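Local coordinates for tricorn protease (PDB 1K32), which cleaves peptides as a hexameric serine protease and probably breaks down further the fragments that the proteasome releases, at residues A[106-111]-A[169-174]; A[186-191]-A[1009-1014]. All coordinates share one frame; numbering follows the deposited sequence.

Contact 1: residues A[106-111]-A[169-174]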
loop_
_atom_site.group_PDB
_atom_site.type_symbol
_atom_site.label_atom_id
_atom_site.label_comp_id
_atom_site.label_asym_id
_atom_site.label_seq_id
_atom_site.Cartn_x
_atom_site.Cartn_y
_atom_site.Cartn_z
ATOM N N ARG A 106 16.185 -20.993 53.776
ATOM C CA ARG A 106 17.186 -19.991 54.126
ATOM C C ARG A 106 16.495 -18.643 54.213
ATOM O O ARG A 106 16.592 -17.817 53.310
ATOM C CB ARG A 106 18.324 -19.949 53.096
ATOM C CG ARG A 106 19.144 -21.236 53.034
ATOM C CD ARG A 106 20.462 -21.056 52.274
ATOM N NE ARG A 106 20.287 -20.544 50.914
ATOM C CZ ARG A 106 21.289 -20.273 50.081
ATOM N NH1 ARG A 106 21.035 -19.811 48.860
ATOM N NH2 ARG A 106 22.551 -20.453 50.464
ATOM N N MET A 107 15.767 -18.452 55.306
ATOM C CA MET A 107 15.022 -17.221 55.562
ATOM C C MET A 107 15.988 -16.235 56.198
ATOM O O MET A 107 15.966 -16.019 57.415
ATOM C CB MET A 107 13.845 -17.514 56.504
ATOM C CG MET A 107 12.729 -18.361 55.877
ATOM S SD MET A 107 11.363 -18.710 57.017
ATOM C CE MET A 107 11.885 -20.260 57.620
ATOM N N PHE A 108 16.824 -15.630 55.355
ATOM C CA PHE A 108 17.853 -14.713 55.815
ATOM C C PHE A 108 17.444 -13.258 56.017
ATOM O O PHE A 108 16.380 -12.836 55.575
ATOM C CB PHE A 108 19.079 -14.843 54.896
ATOM C CG PHE A 108 19.745 -16.201 54.972
ATOM C CD1 PHE A 108 20.728 -16.570 54.046
ATOM C CD2 PHE A 108 19.420 -17.097 55.998
ATOM C CE1 PHE A 108 21.382 -17.804 54.141
ATOM C CE2 PHE A 108 20.073 -18.343 56.102
ATOM C CZ PHE A 108 21.058 -18.691 55.169
ATOM N N THR A 109 18.321 -12.498 56.671
ATOM C CA THR A 109 18.057 -11.106 57.031
ATOM C C THR A 109 17.073 -11.287 58.168
ATOM O O THR A 109 15.850 -11.358 57.964
ATOM C CB THR A 109 17.400 -10.304 55.912
ATOM O OG1 THR A 109 18.290 -10.257 54.792
ATOM C CG2 THR A 109 17.102 -8.868 56.385
ATOM N N ASP A 110 17.633 -11.391 59.368
ATOM C CA ASP A 110 16.839 -11.636 60.559
ATOM C C ASP A 110 17.510 -11.058 61.797
ATOM O O ASP A 110 18.591 -10.485 61.717
ATOM C CB ASP A 110 16.677 -13.154 60.722
ATOM C CG ASP A 110 15.505 -13.541 61.606
ATOM O OD1 ASP A 110 15.208 -14.757 61.683
ATOM O OD2 ASP A 110 14.887 -12.653 62.218
ATOM N N VAL A 111 16.842 -11.195 62.936
ATOM C CA VAL A 111 17.378 -10.738 64.207
ATOM C C VAL A 111 18.369 -11.816 64.617
ATOM O O VAL A 111 18.060 -13.004 64.521
ATOM C CB VAL A 111 16.272 -10.646 65.266
ATOM C CG1 VAL A 111 16.886 -10.425 66.639
ATOM C CG2 VAL A 111 15.307 -9.524 64.909
ATOM N N ASN A 169 25.053 -21.313 61.244
ATOM C CA ASN A 169 24.074 -22.164 60.560
ATOM C C ASN A 169 23.058 -22.749 61.524
ATOM O O ASN A 169 22.491 -23.814 61.273
ATOM C CB ASN A 169 24.794 -23.307 59.841
ATOM C CG ASN A 169 25.963 -22.821 59.029
ATOM O OD1 ASN A 169 27.082 -23.294 59.192
ATOM N ND2 ASN A 169 25.713 -21.872 58.152
ATOM N N THR A 170 22.809 -22.032 62.610
ATOM C CA THR A 170 21.913 -22.499 63.654
ATOM C C THR A 170 20.394 -22.281 63.516
ATOM O O THR A 170 19.664 -22.307 64.514
ATOM C CB THR A 170 22.407 -21.960 65.014
ATOM O OG1 THR A 170 22.818 -20.593 64.866
ATOM C CG2 THR A 170 23.592 -22.779 65.505
ATOM N N PHE A 171 19.909 -22.083 62.292
ATOM C CA PHE A 171 18.464 -21.937 62.083
ATOM C C PHE A 171 17.881 -23.358 61.997
ATOM O O PHE A 171 18.632 -24.316 61.844
ATOM C CB PHE A 171 18.184 -21.141 60.794
ATOM C CG PHE A 171 19.054 -21.526 59.639
ATOM C CD1 PHE A 171 18.792 -22.687 58.901
ATOM C CD2 PHE A 171 20.178 -20.759 59.317
ATOM C CE1 PHE A 171 19.639 -23.083 57.861
ATOM C CE2 PHE A 171 21.044 -21.149 58.271
ATOM C CZ PHE A 171 20.773 -22.313 57.544
ATOM N N GLU A 172 16.565 -23.512 62.111
ATOM C CA GLU A 172 15.968 -24.852 62.042
ATOM C C GLU A 172 16.056 -25.454 60.632
ATOM O O GLU A 172 16.072 -24.725 59.635
ATOM C CB GLU A 172 14.492 -24.817 62.471
ATOM C CG GLU A 172 14.223 -24.308 63.904
ATOM C CD GLU A 172 14.693 -25.259 65.012
ATOM O OE1 GLU A 172 14.685 -24.830 66.178
ATOM O OE2 GLU A 172 15.060 -26.425 64.738
ATOM N N LEU A 173 16.118 -26.782 60.562
ATOM C CA LEU A 173 16.161 -27.501 59.289
ATOM C C LEU A 173 15.017 -28.513 59.252
ATOM O O LEU A 173 15.250 -29.719 59.201
ATOM C CB LEU A 173 17.479 -28.246 59.132
ATOM C CG LEU A 173 18.775 -27.459 58.927
ATOM C CD1 LEU A 173 19.919 -28.450 58.839
ATOM C CD2 LEU A 173 18.703 -26.622 57.674
ATOM N N PRO A 174 13.762 -28.034 59.258
ATOM C CA PRO A 174 12.595 -28.927 59.235
ATOM C C PRO A 174 12.477 -29.828 58.005
ATOM O O PRO A 174 11.863 -30.895 58.065
ATOM C CB PRO A 174 11.416 -27.963 59.380
ATOM C CG PRO A 174 11.891 -26.734 58.671
ATOM C CD PRO A 174 13.363 -26.622 59.090
#
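Phe-108 and Phe-171 are the pair that touches here, each offering one corner of its ring. CE2 of Phe-108 stands 3.7 Å from CE2 of Phe-171, and the next approaches, Phe-108 CE2 to Phe-171 CD2 and Phe-108 CZ to Phe-171 CE2, are both 4.0 Å. The planes are inclined at 58° and the centroids lie 5.7 Å apart, an oblique pairing. From the side of Phe-108, its partner arrives at the ring edge, close to the ring plane. The torsions explain the meeting: Phe-171 wedges CG between its own N and carbonyl carbon (chi1 43°), while Phe-108 carries CG anti to the carbonyl carbon (chi1 -65°). Within its own segment, each ring has one face covered: CB of Arg-106 sits over the rim of Phe-108, and the carbonyl O of Asn-169 lies above the centre of Phe-171. The backbone around Phe-108 is shaped by an inverse gamma turn centred on Met-107 and by a G1 beta bulge, Thr-109 and Asp-110 facing Ser-123. Arg-70 grips the carbonyl oxygens of Phe-108 and Thr-109, and His-205 bonds to that of Phe-171. The contact thus joins the turn ahead of strand 110-114 to the loop after strand 163-168, on neighbouring propeller blades. With no hydrogen bond between the segments, the attraction is mainly dispersion, which depends little on direction, so nothing across the contact fixes the ring angle exactly.

Contact 2: residues A[186-191]-A[1009-1014]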
loop_
_atom_site.group_PDB
_atom_site.type_symbol
_atom_site.label_atom_id
_atom_site.label_comp_id
_atom_site.label_asym_id
_atom_site.label_seq_id
_atom_site.Cartn_x
_atom_site.Cartn_y
_atom_site.Cartn_z
ATOM N N LYS A 186 26.744 -25.119 64.375
ATOM C CA LYS A 186 27.833 -25.272 65.340
ATOM C C LYS A 186 27.933 -23.999 66.193
ATOM O O LYS A 186 27.510 -22.916 65.772
ATOM C CB LYS A 186 29.159 -25.504 64.606
ATOM C CG LYS A 186 29.206 -26.751 63.728
ATOM C CD LYS A 186 30.545 -26.866 62.997
ATOM C CE LYS A 186 30.622 -28.144 62.170
ATOM N NZ LYS A 186 31.992 -28.432 61.663
ATOM N N ILE A 187 28.501 -24.123 67.383
ATOM C CA ILE A 187 28.613 -22.976 68.266
ATOM C C ILE A 187 30.051 -22.672 68.660
ATOM O O ILE A 187 30.841 -23.574 68.955
ATOM C CB ILE A 187 27.781 -23.178 69.557
ATOM C CG1 ILE A 187 26.322 -23.495 69.193
ATOM C CG2 ILE A 187 27.864 -21.927 70.428
ATOM C CD1 ILE A 187 25.417 -23.688 70.378
ATOM N N TRP A 188 30.387 -21.387 68.657
ATOM C CA TRP A 188 31.722 -20.945 69.032
ATOM C C TRP A 188 31.570 -19.971 70.187
ATOM O O TRP A 188 30.527 -19.337 70.322
ATOM C CB TRP A 188 32.411 -20.218 67.878
ATOM C CG TRP A 188 32.821 -21.066 66.713
ATOM C CD1 TRP A 188 32.001 -21.739 65.855
ATOM C CD2 TRP A 188 34.158 -21.274 66.237
ATOM N NE1 TRP A 188 32.742 -22.347 64.869
ATOM C CE2 TRP A 188 34.068 -22.079 65.077
ATOM C CE3 TRP A 188 35.426 -20.855 66.676
ATOM C CZ2 TRP A 188 35.198 -22.478 64.345
ATOM C CZ3 TRP A 188 36.551 -21.251 65.950
ATOM C CH2 TRP A 188 36.425 -22.058 64.792
ATOM N N ILE A 189 32.607 -19.846 71.012
ATOM C CA ILE A 189 32.571 -18.921 72.136
ATOM C C ILE A 189 33.900 -18.186 72.278
ATOM O O ILE A 189 34.972 -18.748 72.042
ATOM C CB ILE A 189 32.235 -19.650 73.456
ATOM C CG1 ILE A 189 31.941 -18.632 74.550
ATOM C CG2 ILE A 189 33.394 -20.529 73.888
ATOM C CD1 ILE A 189 31.257 -19.228 75.759
ATOM N N GLU A 190 33.819 -16.916 72.654
ATOM C CA GLU A 190 35.009 -16.100 72.820
ATOM C C GLU A 190 35.675 -16.525 74.124
ATOM O O GLU A 190 35.002 -16.722 75.125
ATOM C CB GLU A 190 34.607 -14.626 72.871
ATOM C CG GLU A 190 35.737 -13.641 72.655
ATOM C CD GLU A 190 35.252 -12.200 72.696
ATOM O OE1 GLU A 190 36.014 -11.293 72.309
ATOM O OE2 GLU A 190 34.102 -11.969 73.118
ATOM N N VAL A 191 36.991 -16.696 74.107
ATOM C CA VAL A 191 37.703 -17.104 75.316
ATOM C C VAL A 191 38.637 -15.992 75.777
ATOM O O VAL A 191 38.838 -15.776 76.971
ATOM C CB VAL A 191 38.519 -18.401 75.082
ATOM C CG1 VAL A 191 37.583 -19.569 74.860
ATOM C CG2 VAL A 191 39.433 -18.236 73.885
ATOM N N TYR A 1009 37.805 -21.411 59.294
ATOM C CA TYR A 1009 37.797 -19.978 59.069
ATOM C C TYR A 1009 37.090 -19.479 60.332
ATOM O O TYR A 1009 35.885 -19.268 60.339
ATOM C CB TYR A 1009 36.983 -19.639 57.821
ATOM C CG TYR A 1009 37.293 -18.285 57.207
ATOM C CD1 TYR A 1009 37.556 -17.171 58.003
ATOM C CD2 TYR A 1009 37.274 -18.115 55.821
ATOM C CE1 TYR A 1009 37.788 -15.916 57.432
ATOM C CE2 TYR A 1009 37.502 -16.878 55.242
ATOM C CZ TYR A 1009 37.755 -15.785 56.048
ATOM O OH TYR A 1009 37.946 -14.566 55.452
ATOM N N ALA A 1010 37.858 -19.315 61.406
ATOM C CA ALA A 1010 37.326 -18.883 62.696
ATOM C C ALA A 1010 36.867 -17.425 62.752
ATOM O O ALA A 1010 37.267 -16.607 61.929
ATOM C CB ALA A 1010 38.356 -19.135 63.767
ATOM N N PRO A 1011 36.024 -17.083 63.747
ATOM C CA PRO A 1011 35.532 -15.711 63.885
ATOM C C PRO A 1011 36.685 -14.721 64.006
ATOM O O PRO A 1011 36.646 -13.647 63.416
ATOM C CB PRO A 1011 34.679 -15.773 65.153
ATOM C CG PRO A 1011 34.149 -17.175 65.122
ATOM C CD PRO A 1011 35.396 -17.960 64.750
ATOM N N HIS A 1012 37.718 -15.091 64.759
ATOM C CA HIS A 1012 38.860 -14.206 64.931
ATOM C C HIS A 1012 39.634 -14.017 63.636
ATOM O O HIS A 1012 40.381 -13.050 63.489
ATOM C CB HIS A 1012 39.778 -14.698 66.070
ATOM C CG HIS A 1012 40.070 -16.167 66.040
ATOM N ND1 HIS A 1012 40.997 -16.728 65.187
ATOM C CD2 HIS A 1012 39.572 -17.190 66.777
ATOM C CE1 HIS A 1012 41.057 -18.031 65.401
ATOM N NE2 HIS A 1012 40.203 -18.336 66.361
ATOM N N ASP A 1013 39.447 -14.932 62.686
ATOM C CA ASP A 1013 40.110 -14.809 61.388
ATOM C C ASP A 1013 39.410 -13.670 60.655
ATOM O O ASP A 1013 40.056 -12.824 60.045
ATOM C CB ASP A 1013 39.994 -16.112 60.590
ATOM C CG ASP A 1013 40.920 -17.195 61.108
ATOM O OD1 ASP A 1013 40.480 -18.353 61.263
ATOM O OD2 ASP A 1013 42.102 -16.888 61.358
ATOM N N TYR A 1014 38.082 -13.648 60.724
ATOM C CA TYR A 1014 37.319 -12.581 60.085
ATOM C C TYR A 1014 37.627 -11.254 60.766
ATOM O O TYR A 1014 37.726 -10.233 60.104
ATOM C CB TYR A 1014 35.816 -12.842 60.170
ATOM C CG TYR A 1014 35.340 -13.964 59.283
ATOM C CD1 TYR A 1014 35.136 -15.245 59.792
ATOM C CD2 TYR A 1014 35.082 -13.741 57.932
ATOM C CE1 TYR A 1014 34.683 -16.274 58.972
ATOM C CE2 TYR A 1014 34.630 -14.765 57.103
ATOM C CZ TYR A 1014 34.432 -16.019 57.629
ATOM O OH TYR A 1014 33.960 -17.016 56.823
#
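The indole of Trp-188 lies against the start of helix 1011-1015, with Pro-1011 over one face of its six-membered ring. Pro-1011 CD is 3.8 Å from the ring centroid and 24° off the normal, a CH-pi contact. It leans toward the rim, where Pro-1011 CD comes to 3.5 Å from Trp-188 CE3. Ala-1010 presses in beside the proline: its CB is 3.5 Å from Trp-188 CZ3 and 3.7 Å from Trp-188 CH2, at an oblique approach to the ring. Trp-188 reaches them because its CB already points at the helix and CG stands beside the backbone N (chi1 -70°). These three residues are buried and form the tight part of the contact. Arg-168, from the adjacent strand 163-168, adds a cation-pi interaction with the indole and bonds to the carbonyl O of Tyr-1009. The strand 186-192 is the third of four in an antiparallel beta-propeller blade, whereas the helix follows strand 1005-1006 at the edge of the parallel sheet of the S41 peptidase part; the contact therefore bridges two separate domains. Ala-1010 occupies the N-cap, and lacking a polar side chain it gives only half a capping box: its N donates to Asp-1013 OD1 at 2.8 Å, meeting the anti lone pair of that oxygen along a bent N-H...O line (135°). Ala-1010 O accepts from both Asp-1013 N and Tyr-1014 N. This bonding fixes the turn that carries the methyl and the proline ring. Beyond Ala-1010 and Pro-1011 the fit slackens. NE2 of His-1012, partly exposed, stays 4.7 Å from Trp-188 CZ3 and makes a weak hydrogen bond to the carbonyl O of Phe-196, and at the open end of the strand Val-191, where the chain turns a corner, is exposed to solvent.

In the fold
Contact 1 and contact 2 share one propeller blade: residues 169-174 begin the long connection that ends in the strand bearing 186-191. Their centres are about 19 Å apart, yet they touch, Thr-170 CG2 packing 3.9 Å from Lys-186 O. Contact 1, about 18 Å from the centre of the chain, ties this blade to the preceding one; contact 2, at about 32 Å, fastens it to the peptidase part some 820 residues later in sequence. Asn-169 also reaches toward that part, through a hydrogen bond to Tyr-936, while Met-107 and Pro-174 rest on helix 702-714. The blade thus meets both its propeller neighbour and the C-terminal half of the chain.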